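Local coordinates for thiamine phosphate pyrophosphorylase (Bacteroides thetaiotaomicron VPI-5482, PDB 3CEU), which probably makes thiamine phosphate for thiamine diphosphate biosynthesis, joining a pyrimidine diphosphate to a thiazole phosphate on a TIM-barrel scaffold, at residues Val5-Thr10 with Asp28-Arg33; Asp16-Ala21 with Gln185-Val190; Phe23-Asp28 with His193-Lys198; Lys52-Ile57 with Glu67-Met72. One frame throughout, in Å; residues are numbered along the deposited sequence.

Interaction 1: residues Val5-Thr10 with Asp28-Arg33; sequences VVTTPT and DILHLR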
# COMPACT_ATOMS: atom_id res chain seq x y z
N VAL A 5 -1.79 -0.30 -3.01
CA VAL A 5 -1.76 -1.75 -3.23
C VAL A 5 -0.41 -2.34 -2.81
O VAL A 5 0.63 -1.81 -3.18
CB VAL A 5 -1.98 -2.12 -4.73
CG1 VAL A 5 -1.73 -3.61 -4.94
CG2 VAL A 5 -3.39 -1.75 -5.17
N VAL A 6 -0.44 -3.42 -2.03
CA VAL A 6 0.81 -4.07 -1.65
C VAL A 6 0.94 -5.31 -2.53
O VAL A 6 -0.05 -6.01 -2.78
CB VAL A 6 0.82 -4.53 -0.16
CG1 VAL A 6 2.18 -5.12 0.17
CG2 VAL A 6 0.52 -3.37 0.77
N THR A 7 2.15 -5.56 -3.03
CA THR A 7 2.41 -6.73 -3.87
C THR A 7 2.23 -7.98 -3.03
O THR A 7 1.91 -7.91 -1.85
CB THR A 7 3.88 -6.80 -4.37
OG1 THR A 7 4.74 -6.97 -3.24
CG2 THR A 7 4.27 -5.56 -5.14
N THR A 8 2.44 -9.12 -3.67
CA THR A 8 2.36 -10.42 -3.00
C THR A 8 3.76 -10.68 -2.43
O THR A 8 4.76 -10.19 -2.96
CB THR A 8 2.04 -11.53 -4.01
OG1 THR A 8 2.76 -11.29 -5.22
CG2 THR A 8 0.55 -11.56 -4.30
N PRO A 9 3.85 -11.48 -1.35
CA PRO A 9 5.14 -11.79 -0.73
C PRO A 9 6.11 -12.52 -1.67
O PRO A 9 7.32 -12.46 -1.48
CB PRO A 9 4.75 -12.65 0.47
CG PRO A 9 3.34 -12.21 0.78
CD PRO A 9 2.74 -12.10 -0.60
N THR A 10 5.56 -13.19 -2.68
CA THR A 10 6.38 -13.93 -3.63
C THR A 10 6.29 -13.42 -5.07
O THR A 10 5.33 -12.75 -5.46
CB THR A 10 6.03 -15.44 -3.60
OG1 THR A 10 6.53 -16.08 -4.78
CG2 THR A 10 4.53 -15.66 -3.51
N ASP A 28 -2.47 4.81 -7.31
CA ASP A 28 -1.75 5.87 -6.63
C ASP A 28 -0.34 5.40 -6.24
O ASP A 28 0.65 5.87 -6.80
CB ASP A 28 -2.50 6.32 -5.38
CG ASP A 28 -3.84 6.98 -5.69
OD1 ASP A 28 -3.85 8.10 -6.28
OD2 ASP A 28 -4.90 6.39 -5.36
N ILE A 29 -0.27 4.45 -5.31
CA ILE A 29 1.00 3.93 -4.81
C ILE A 29 1.09 2.40 -4.78
O ILE A 29 0.09 1.71 -4.57
CB ILE A 29 1.28 4.47 -3.38
CG1 ILE A 29 1.31 6.00 -3.39
CG2 ILE A 29 2.61 3.93 -2.86
CD1 ILE A 29 1.45 6.64 -2.02
N LEU A 30 2.30 1.90 -4.99
CA LEU A 30 2.57 0.47 -4.98
C LEU A 30 3.63 0.19 -3.92
O LEU A 30 4.70 0.79 -3.93
CB LEU A 30 3.11 0.01 -6.33
CG LEU A 30 3.51 -1.46 -6.40
CD1 LEU A 30 2.27 -2.33 -6.29
CD2 LEU A 30 4.24 -1.75 -7.70
N HIS A 31 3.31 -0.71 -3.00
CA HIS A 31 4.23 -1.10 -1.95
C HIS A 31 4.84 -2.45 -2.30
O HIS A 31 4.16 -3.49 -2.26
CB HIS A 31 3.52 -1.17 -0.59
CG HIS A 31 3.60 0.10 0.20
ND1 HIS A 31 4.32 0.20 1.37
CD2 HIS A 31 3.11 1.34 -0.04
CE1 HIS A 31 4.26 1.44 1.82
NE2 HIS A 31 3.53 2.15 0.98
N LEU A 32 6.11 -2.42 -2.67
CA LEU A 32 6.85 -3.62 -3.04
C LEU A 32 7.31 -4.33 -1.78
O LEU A 32 8.20 -3.86 -1.08
CB LEU A 32 8.06 -3.24 -3.91
CG LEU A 32 8.99 -4.36 -4.38
CD1 LEU A 32 8.19 -5.41 -5.15
CD2 LEU A 32 10.08 -3.77 -5.26
N ARG A 33 6.69 -5.46 -1.49
CA ARG A 33 7.04 -6.24 -0.31
C ARG A 33 7.27 -7.69 -0.71
O ARG A 33 6.34 -8.42 -1.04
CB ARG A 33 5.93 -6.12 0.74
CG ARG A 33 6.15 -6.87 2.05
CD ARG A 33 5.08 -6.47 3.06
NE ARG A 33 5.06 -7.32 4.25
CZ ARG A 33 4.64 -8.59 4.27
NH1 ARG A 33 4.22 -9.18 3.16
NH2 ARG A 33 4.64 -9.26 5.41
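V5 and V6 run beside L30 and H31 in parallel, and three nearly straight backbone bonds clamp this half of the contact. V5 N gives to I29 O and T7 N to H31 O, and between them H31 N gives to V5 O at 2.9 Å. Beta-branched valines suit the extended backbone, and each has its partner on the same face of the sheet. This is the first strand pair of the eight-stranded TIM barrel, strands 2-6 and 29-32, linked through helix 15-24 as a beta-alpha-beta crossover. V5 and L30 face the helical layer, where L30 meets I19 and F23; V6 and H31 face inward, and the H31 imidazole bonds to H60 and Y110. Where the strand gives out, T7 serves both polar and apolar neighbours. Its OG1 lies between the backbone N and the carbonyl carbon (chi1 64°) and accepts from R33 N at 3.0 Å, while T7 CG2 packs on L30 CD1 at 4.0 Å and on L32 CD1 at 3.9 Å. Beyond T7 the contact slackens toward solvent. The extended R33 chain crosses the exposed P9 obliquely, and P9 CG lies in the plane of the guanidinium, at its edge, 4.0 Å from R33 NH1. P9 CA also makes a CA-H...O contact with R33 O.

Interaction 2: residues Asp16-Ala21 with Gln185-Val190; sequences DKIITA and QNYLAV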
# COMPACT_ATOMS: atom_id res chain seq x y z
N ASP A 16 4.66 -8.33 -13.46
CA ASP A 16 5.06 -7.04 -14.00
C ASP A 16 3.97 -6.46 -14.91
O ASP A 16 3.74 -5.24 -14.92
CB ASP A 16 6.38 -7.15 -14.77
CG ASP A 16 6.22 -7.82 -16.13
OD1 ASP A 16 5.79 -8.99 -16.18
OD2 ASP A 16 6.54 -7.18 -17.15
N LYS A 17 3.32 -7.32 -15.67
CA LYS A 17 2.25 -6.90 -16.58
C LYS A 17 1.05 -6.43 -15.79
O LYS A 17 0.43 -5.41 -16.09
CB LYS A 17 1.79 -8.06 -17.48
CG LYS A 17 2.58 -8.25 -18.77
CD LYS A 17 4.00 -8.73 -18.54
CE LYS A 17 4.62 -9.20 -19.85
NZ LYS A 17 3.91 -10.41 -20.38
N ILE A 18 0.70 -7.20 -14.77
CA ILE A 18 -0.44 -6.84 -13.96
C ILE A 18 -0.17 -5.52 -13.26
O ILE A 18 -1.04 -4.66 -13.23
CB ILE A 18 -0.76 -7.93 -12.92
CG1 ILE A 18 -1.06 -9.25 -13.64
CG2 ILE A 18 -1.97 -7.50 -12.10
CD1 ILE A 18 -1.40 -10.41 -12.72
N ILE A 19 1.03 -5.36 -12.70
CA ILE A 19 1.36 -4.13 -12.00
C ILE A 19 1.28 -2.93 -12.93
O ILE A 19 0.72 -1.89 -12.58
CB ILE A 19 2.77 -4.19 -11.38
CG1 ILE A 19 2.77 -5.19 -10.21
CG2 ILE A 19 3.20 -2.78 -10.91
CD1 ILE A 19 4.15 -5.47 -9.58
N THR A 20 1.83 -3.08 -14.12
CA THR A 20 1.83 -2.01 -15.10
C THR A 20 0.40 -1.63 -15.46
O THR A 20 0.04 -0.45 -15.52
CB THR A 20 2.60 -2.45 -16.33
OG1 THR A 20 3.94 -2.78 -15.95
CG2 THR A 20 2.63 -1.33 -17.37
N ALA A 21 -0.42 -2.66 -15.66
CA ALA A 21 -1.82 -2.48 -16.00
C ALA A 21 -2.56 -1.71 -14.90
O ALA A 21 -3.46 -0.92 -15.17
CB ALA A 21 -2.48 -3.86 -16.22
N GLN A 185 -6.95 -17.64 -17.42
CA GLN A 185 -6.40 -17.39 -18.74
C GLN A 185 -5.99 -15.93 -18.89
O GLN A 185 -5.39 -15.54 -19.89
CB GLN A 185 -7.43 -17.73 -19.82
CG GLN A 185 -6.86 -18.54 -20.96
CD GLN A 185 -6.83 -20.02 -20.64
OE1 GLN A 185 -7.88 -20.64 -20.48
NE2 GLN A 185 -5.63 -20.59 -20.55
N ASN A 186 -6.33 -15.13 -17.89
CA ASN A 186 -5.97 -13.72 -17.92
C ASN A 186 -6.16 -13.10 -16.54
O ASN A 186 -6.61 -13.77 -15.61
CB ASN A 186 -6.79 -12.98 -18.98
CG ASN A 186 -8.27 -12.96 -18.69
OD1 ASN A 186 -8.72 -12.29 -17.75
ND2 ASN A 186 -9.04 -13.69 -19.49
N TYR A 187 -5.79 -11.83 -16.42
CA TYR A 187 -5.91 -11.13 -15.15
C TYR A 187 -6.91 -9.98 -15.18
O TYR A 187 -6.77 -8.99 -14.46
CB TYR A 187 -4.53 -10.63 -14.69
CG TYR A 187 -3.72 -9.94 -15.76
CD1 TYR A 187 -2.83 -10.65 -16.56
CD2 TYR A 187 -3.82 -8.56 -15.94
CE1 TYR A 187 -2.06 -10.01 -17.53
CE2 TYR A 187 -3.05 -7.91 -16.91
CZ TYR A 187 -2.18 -8.63 -17.70
OH TYR A 187 -1.41 -7.98 -18.65
N LEU A 188 -7.93 -10.14 -16.01
CA LEU A 188 -8.99 -9.15 -16.14
C LEU A 188 -9.69 -8.91 -14.80
O LEU A 188 -9.90 -7.77 -14.39
CB LEU A 188 -10.01 -9.63 -17.19
CG LEU A 188 -10.04 -8.84 -18.50
CD1 LEU A 188 -10.80 -9.61 -19.58
CD2 LEU A 188 -10.69 -7.49 -18.24
N ALA A 189 -10.05 -10.00 -14.12
CA ALA A 189 -10.73 -9.91 -12.82
C ALA A 189 -9.97 -9.03 -11.84
O ALA A 189 -10.57 -8.32 -11.03
CB ALA A 189 -10.91 -11.32 -12.22
N VAL A 190 -8.64 -9.07 -11.89
CA VAL A 190 -7.87 -8.23 -10.99
C VAL A 190 -8.00 -6.77 -11.40
O VAL A 190 -8.29 -5.92 -10.57
CB VAL A 190 -6.39 -8.66 -10.97
CG1 VAL A 190 -5.54 -7.61 -10.25
CG2 VAL A 190 -6.27 -10.00 -10.24
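D16 O, in the helix whose I18 and K17 meet Y187, is gripped twice from within that helix: T20 OG1 reaches D16 O at 2.7 Å and T20 N reaches it at 3.0 Å, from opposite faces of the carbonyl plane. A threonine suits a helix here because its hydroxyl can turn back to the carbonyl one turn earlier. Within the other segment, N186 OD1 accepts L188 N on a lone pair at 2.9 Å, an Asx turn that leads into the helix beginning after Y187, the N-cap residue. The two helices are the first, 15-24, and the last, 188-201, neighbours in the outer layer of the TIM barrel. Their meeting is apolar and centres on the Y187 ring. I18 CG1 stands over one face of it, 3.6 Å from the centroid and 18° off the normal, a CH-pi contact, and I18 CD1 extends to Y187 CB at 3.7 Å. The tyrosine adds reach: Y187 OH comes 3.4 Å from K17 CB, the two side chains crossing at about a right angle. A21, small enough to let the ring approach, puts CB 4.1 Å from Y187 CE2. An alanine in place of Y187 would probably leave I18 CG1 without the ring it rests on and open a gap beside A21 and K17. Deeper in, I18 CG2 touches V190 CG1 at 4.0 Å, and W176 lies against I18 while L175 lies against V190.

Interaction 3: residues Phe23-Asp28 with His193-Lys198; sequences FEEGLD and HFKKLK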
# COMPACT_ATOMS: atom_id res chain seq x y z
N PHE A 23 -1.04 0.44 -12.81
CA PHE A 23 -0.58 1.82 -12.82
C PHE A 23 -1.37 2.57 -13.91
O PHE A 23 -1.91 3.65 -13.67
CB PHE A 23 0.93 1.90 -13.09
CG PHE A 23 1.77 1.74 -11.85
CD1 PHE A 23 1.57 2.56 -10.75
CD2 PHE A 23 2.77 0.78 -11.79
CE1 PHE A 23 2.36 2.44 -9.60
CE2 PHE A 23 3.57 0.65 -10.65
CZ PHE A 23 3.36 1.48 -9.56
N GLU A 24 -1.45 1.97 -15.09
CA GLU A 24 -2.18 2.55 -16.21
C GLU A 24 -3.63 2.92 -15.86
O GLU A 24 -4.23 3.79 -16.49
CB GLU A 24 -2.16 1.58 -17.40
CG GLU A 24 -0.82 1.55 -18.15
CD GLU A 24 -0.72 0.41 -19.15
OE1 GLU A 24 -1.70 0.17 -19.89
OE2 GLU A 24 0.35 -0.24 -19.20
N GLU A 25 -4.19 2.26 -14.84
CA GLU A 25 -5.56 2.54 -14.41
C GLU A 25 -5.58 3.50 -13.23
O GLU A 25 -6.57 3.61 -12.50
CB GLU A 25 -6.28 1.24 -14.04
CG GLU A 25 -6.46 0.28 -15.21
CD GLU A 25 -7.30 0.86 -16.34
OE1 GLU A 25 -7.34 0.25 -17.42
OE2 GLU A 25 -7.94 1.92 -16.15
N GLY A 26 -4.46 4.20 -13.04
CA GLY A 26 -4.38 5.19 -11.98
C GLY A 26 -3.97 4.75 -10.58
O GLY A 26 -4.30 5.44 -9.62
N LEU A 27 -3.27 3.63 -10.45
CA LEU A 27 -2.85 3.20 -9.13
C LEU A 27 -2.02 4.32 -8.46
O LEU A 27 -0.99 4.73 -8.98
CB LEU A 27 -2.00 1.94 -9.23
CG LEU A 27 -1.24 1.52 -7.97
CD1 LEU A 27 -2.20 1.24 -6.81
CD2 LEU A 27 -0.45 0.28 -8.31
N ASP A 28 -2.47 4.81 -7.31
CA ASP A 28 -1.75 5.87 -6.63
C ASP A 28 -0.34 5.40 -6.24
O ASP A 28 0.65 5.87 -6.80
CB ASP A 28 -2.50 6.32 -5.38
CG ASP A 28 -3.84 6.98 -5.69
OD1 ASP A 28 -3.85 8.10 -6.28
OD2 ASP A 28 -4.90 6.39 -5.36
N HIS A 193 -11.55 -5.48 -10.83
CA HIS A 193 -11.83 -5.31 -9.41
C HIS A 193 -11.10 -4.08 -8.85
O HIS A 193 -11.58 -3.46 -7.90
CB HIS A 193 -11.43 -6.57 -8.65
CG HIS A 193 -11.81 -6.53 -7.20
ND1 HIS A 193 -13.12 -6.54 -6.78
CD2 HIS A 193 -11.04 -6.44 -6.09
CE1 HIS A 193 -13.14 -6.44 -5.46
NE2 HIS A 193 -11.90 -6.38 -5.02
N PHE A 194 -9.95 -3.73 -9.43
CA PHE A 194 -9.20 -2.56 -8.97
C PHE A 194 -9.97 -1.29 -9.33
O PHE A 194 -10.11 -0.39 -8.50
CB PHE A 194 -7.80 -2.51 -9.62
CG PHE A 194 -7.08 -1.21 -9.39
CD1 PHE A 194 -7.02 -0.25 -10.40
CD2 PHE A 194 -6.51 -0.91 -8.15
CE1 PHE A 194 -6.42 1.00 -10.17
CE2 PHE A 194 -5.90 0.33 -7.91
CZ PHE A 194 -5.86 1.29 -8.92
N LYS A 195 -10.46 -1.23 -10.57
CA LYS A 195 -11.23 -0.09 -11.03
C LYS A 195 -12.45 0.11 -10.14
O LYS A 195 -12.84 1.24 -9.84
CB LYS A 195 -11.69 -0.28 -12.48
CG LYS A 195 -10.59 -0.29 -13.52
CD LYS A 195 -11.21 -0.26 -14.91
CE LYS A 195 -10.17 -0.21 -16.00
NZ LYS A 195 -10.79 0.04 -17.33
N LYS A 196 -13.06 -1.00 -9.73
CA LYS A 196 -14.22 -0.91 -8.87
C LYS A 196 -13.79 -0.25 -7.55
O LYS A 196 -14.40 0.73 -7.12
CB LYS A 196 -14.81 -2.30 -8.61
CG LYS A 196 -15.99 -2.31 -7.64
CD LYS A 196 -16.34 -3.73 -7.18
CE LYS A 196 -17.10 -4.51 -8.25
NZ LYS A 196 -17.57 -5.84 -7.76
N LEU A 197 -12.73 -0.75 -6.92
CA LEU A 197 -12.27 -0.19 -5.66
C LEU A 197 -11.84 1.27 -5.81
O LEU A 197 -12.05 2.09 -4.91
CB LEU A 197 -11.12 -1.01 -5.09
CG LEU A 197 -11.37 -2.51 -4.84
CD1 LEU A 197 -10.09 -3.18 -4.32
CD2 LEU A 197 -12.50 -2.69 -3.82
N LYS A 198 -11.26 1.61 -6.95
CA LYS A 198 -10.81 2.98 -7.16
C LYS A 198 -11.99 3.92 -7.37
O LYS A 198 -11.91 5.11 -7.08
CB LYS A 198 -9.89 3.05 -8.38
CG LYS A 198 -9.09 4.33 -8.43
CD LYS A 198 -8.59 4.58 -9.83
CE LYS A 198 -7.89 5.92 -9.91
NZ LYS A 198 -7.82 6.39 -11.32
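A Schellman motif closes helix 15-24, and its residues E25, G26 and L27 receive F194, K195 and K198 of the C-terminal helix 188-201. The turn bonds G26 N to F23 O and L27 N back to L22 O. G26 takes a positive phi of 87°, and at its backbone angles a CB would be jammed against the carbonyl oxygen of E25, which is why glycine suits the place; a CB would also run into K198 NZ as it now lies. F194 leaves its helix with CG anti to the backbone N (chi1 169°), and its ring meets the turn largely by its rim. E25 O lies in the ring plane, 3.5 Å from F194 CE1, as suits a carbonyl oxygen near the slightly positive ring hydrogens. L27 CA is 3.6 Å from F194 CZ, the two side chains crossing at about a right angle. The contact thus joins the turn between the first barrel helix and the second strand to the last helix of the TIM barrel, with L3 and L175 also against F194. E25 O has a second visitor: the extended chain of K198 brings NZ to 3.3 Å from E25 O, a weak hydrogen bond, and the negative pole of the helix end would probably favour the ammonium there. Toward the exposed side, E25 OE1 and K195 NZ form a long salt bridge, its detail doubtful because neighbouring carbons are modelled too close together.

Interaction 4: residues Lys52-Ile57 with Glu67-Met72; sequences KYHRRI and EEFNLM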
# COMPACT_ATOMS: atom_id res chain seq x y z
N LYS A 52 8.56 5.58 -15.71
CA LYS A 52 7.66 6.62 -15.24
C LYS A 52 6.78 6.25 -14.05
O LYS A 52 6.23 7.13 -13.40
CB LYS A 52 6.78 7.11 -16.38
CG LYS A 52 5.80 6.11 -16.93
CD LYS A 52 5.06 6.76 -18.08
CE LYS A 52 3.75 6.09 -18.40
NZ LYS A 52 2.97 6.95 -19.32
N TYR A 53 6.65 4.96 -13.77
CA TYR A 53 5.86 4.54 -12.62
C TYR A 53 6.75 4.24 -11.42
O TYR A 53 6.26 3.79 -10.39
CB TYR A 53 5.01 3.31 -12.97
CG TYR A 53 3.95 3.55 -14.04
CD1 TYR A 53 3.05 4.61 -13.93
CD2 TYR A 53 3.87 2.74 -15.16
CE1 TYR A 53 2.10 4.86 -14.93
CE2 TYR A 53 2.93 2.98 -16.16
CZ TYR A 53 2.06 4.04 -16.04
OH TYR A 53 1.17 4.30 -17.05
N HIS A 54 8.05 4.48 -11.55
CA HIS A 54 8.94 4.18 -10.44
C HIS A 54 8.76 5.06 -9.21
O HIS A 54 8.92 4.58 -8.09
CB HIS A 54 10.41 4.20 -10.89
CG HIS A 54 10.79 3.01 -11.71
ND1 HIS A 54 12.09 2.71 -12.02
CD2 HIS A 54 10.03 2.05 -12.28
CE1 HIS A 54 12.12 1.61 -12.75
NE2 HIS A 54 10.88 1.19 -12.92
N ARG A 55 8.43 6.34 -9.41
CA ARG A 55 8.23 7.23 -8.26
C ARG A 55 6.88 7.01 -7.59
O ARG A 55 6.43 7.86 -6.82
CB ARG A 55 8.36 8.70 -8.67
CG ARG A 55 7.13 9.28 -9.35
CD ARG A 55 7.30 9.22 -10.85
NE ARG A 55 6.85 10.45 -11.49
CZ ARG A 55 7.32 10.90 -12.65
NH1 ARG A 55 8.26 10.21 -13.29
NH2 ARG A 55 6.87 12.03 -13.17
N ARG A 56 6.24 5.88 -7.87
CA ARG A 56 4.94 5.54 -7.29
C ARG A 56 5.09 4.24 -6.49
O ARG A 56 4.11 3.72 -5.96
CB ARG A 56 3.91 5.33 -8.40
CG ARG A 56 3.58 6.55 -9.24
CD ARG A 56 2.45 7.35 -8.61
NE ARG A 56 1.87 8.30 -9.55
CZ ARG A 56 0.93 9.18 -9.22
NH1 ARG A 56 0.46 9.21 -7.97
NH2 ARG A 56 0.46 10.03 -10.13
N ILE A 57 6.31 3.74 -6.42
CA ILE A 57 6.62 2.49 -5.71
C ILE A 57 7.46 2.70 -4.44
O ILE A 57 8.44 3.44 -4.45
CB ILE A 57 7.39 1.52 -6.66
CG1 ILE A 57 6.53 1.23 -7.89
CG2 ILE A 57 7.75 0.24 -5.92
CD1 ILE A 57 7.25 0.43 -8.97
N GLU A 67 17.25 4.43 -4.66
CA GLU A 67 17.98 5.37 -5.52
C GLU A 67 18.40 4.68 -6.82
O GLU A 67 18.56 5.32 -7.87
CB GLU A 67 19.23 5.90 -4.81
CG GLU A 67 18.98 6.59 -3.47
CD GLU A 67 18.26 7.92 -3.62
OE1 GLU A 67 18.11 8.63 -2.60
OE2 GLU A 67 17.83 8.25 -4.74
N GLU A 68 18.59 3.37 -6.74
CA GLU A 68 18.99 2.59 -7.90
C GLU A 68 17.93 2.68 -9.02
O GLU A 68 18.27 2.96 -10.17
CB GLU A 68 19.20 1.14 -7.49
CG GLU A 68 19.88 0.28 -8.53
CD GLU A 68 21.33 0.65 -8.72
OE1 GLU A 68 22.02 -0.06 -9.48
OE2 GLU A 68 21.79 1.65 -8.11
N PHE A 69 16.66 2.47 -8.68
CA PHE A 69 15.57 2.50 -9.67
C PHE A 69 14.65 3.71 -9.60
O PHE A 69 13.58 3.72 -10.21
CB PHE A 69 14.74 1.23 -9.57
CG PHE A 69 15.47 0.01 -10.03
CD1 PHE A 69 16.39 -0.62 -9.20
CD2 PHE A 69 15.26 -0.49 -11.32
CE1 PHE A 69 17.11 -1.73 -9.65
CE2 PHE A 69 15.97 -1.59 -11.78
CZ PHE A 69 16.91 -2.22 -10.94
N ASN A 70 15.09 4.73 -8.87
CA ASN A 70 14.35 5.97 -8.68
C ASN A 70 12.97 5.74 -8.06
O ASN A 70 11.98 6.35 -8.47
CB ASN A 70 14.20 6.72 -10.01
CG ASN A 70 13.67 8.12 -9.81
OD1 ASN A 70 14.22 8.90 -9.03
ND2 ASN A 70 12.59 8.46 -10.53
N LEU A 71 12.93 4.85 -7.08
CA LEU A 71 11.69 4.55 -6.39
C LEU A 71 11.24 5.77 -5.59
O LEU A 71 12.00 6.72 -5.41
CB LEU A 71 11.87 3.35 -5.46
CG LEU A 71 12.45 2.07 -6.07
CD1 LEU A 71 12.54 1.01 -4.98
CD2 LEU A 71 11.58 1.58 -7.22
N MSE A 72 10.01 5.72 -5.12
CA MSE A 72 9.44 6.80 -4.34
C MSE A 72 10.11 6.94 -2.97
O MSE A 72 10.50 8.04 -2.57
CB MSE A 72 7.94 6.56 -4.15
CG MSE A 72 7.19 7.70 -3.48
SE MSE A 72 5.25 7.47 -3.53
CE MSE A 72 4.92 7.18 -1.64
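H54 CE1 comes to the edge of the F69 ring, near its plane, 4.0 Å from F69 CD2, the two side chains crossing at an angle, and F69 O sits at the rim of the imidazole. H54 ND1 gives to F69 O at 2.6 Å, in the carbonyl plane, though the oxygen is tilted 24° out of the imidazole plane and the bond is bent to 135°. NE2 is bonded to L46 O and I49 O, so both ring nitrogens face carbonyl oxygens, which would be likely to favour the protonated imidazole. Histidine suits the place because one ring can meet carbonyls at two nitrogens; an alanine here would probably leave F69 O without its donor and the carbonyls of L46 and I49 without theirs. Further along, M72 N gives to I57 O at 2.8 Å, and L71 CA makes a CA-H...O contact of 3.3 Å with H54 O. The flexible selenomethionine M72 lies over the backbone, M72 CB 3.3 Å from R55 O, while I57 CB and L71 CD2 touch at 4.2 Å. The contact joins the 3-10 turn before strand 57-59 to the loop between helix 65-68 and strand 73-75 of the TIM barrel. Helix 39-48 flanks it through E43, L46 and T47 against F69, helix 15-24 through F23 against I57, and strand 29-32 through L30 against I57 and I29 against M72.

From the N terminus, strand 2-6 enters interaction 1, which closes a short loop around helix 15-24 when residues 28-33 return beside it. That helix opens interactions 2 and 3 before the loop is closed, so both cross interaction 1; their partners arrive only in helix 188-201, more than 160 residues later, after the circuit of the barrel. Interactions 2 and 3 also cross each other, one toward each end of helix 15-24. Interaction 4 closes a small loop of its own, in series with interaction 1 and nested inside the long loops of interactions 2 and 3. It touches interaction 1 through R56 O and L30 N, a probable hydrogen bond, and interaction 3 where Y53 meets F23.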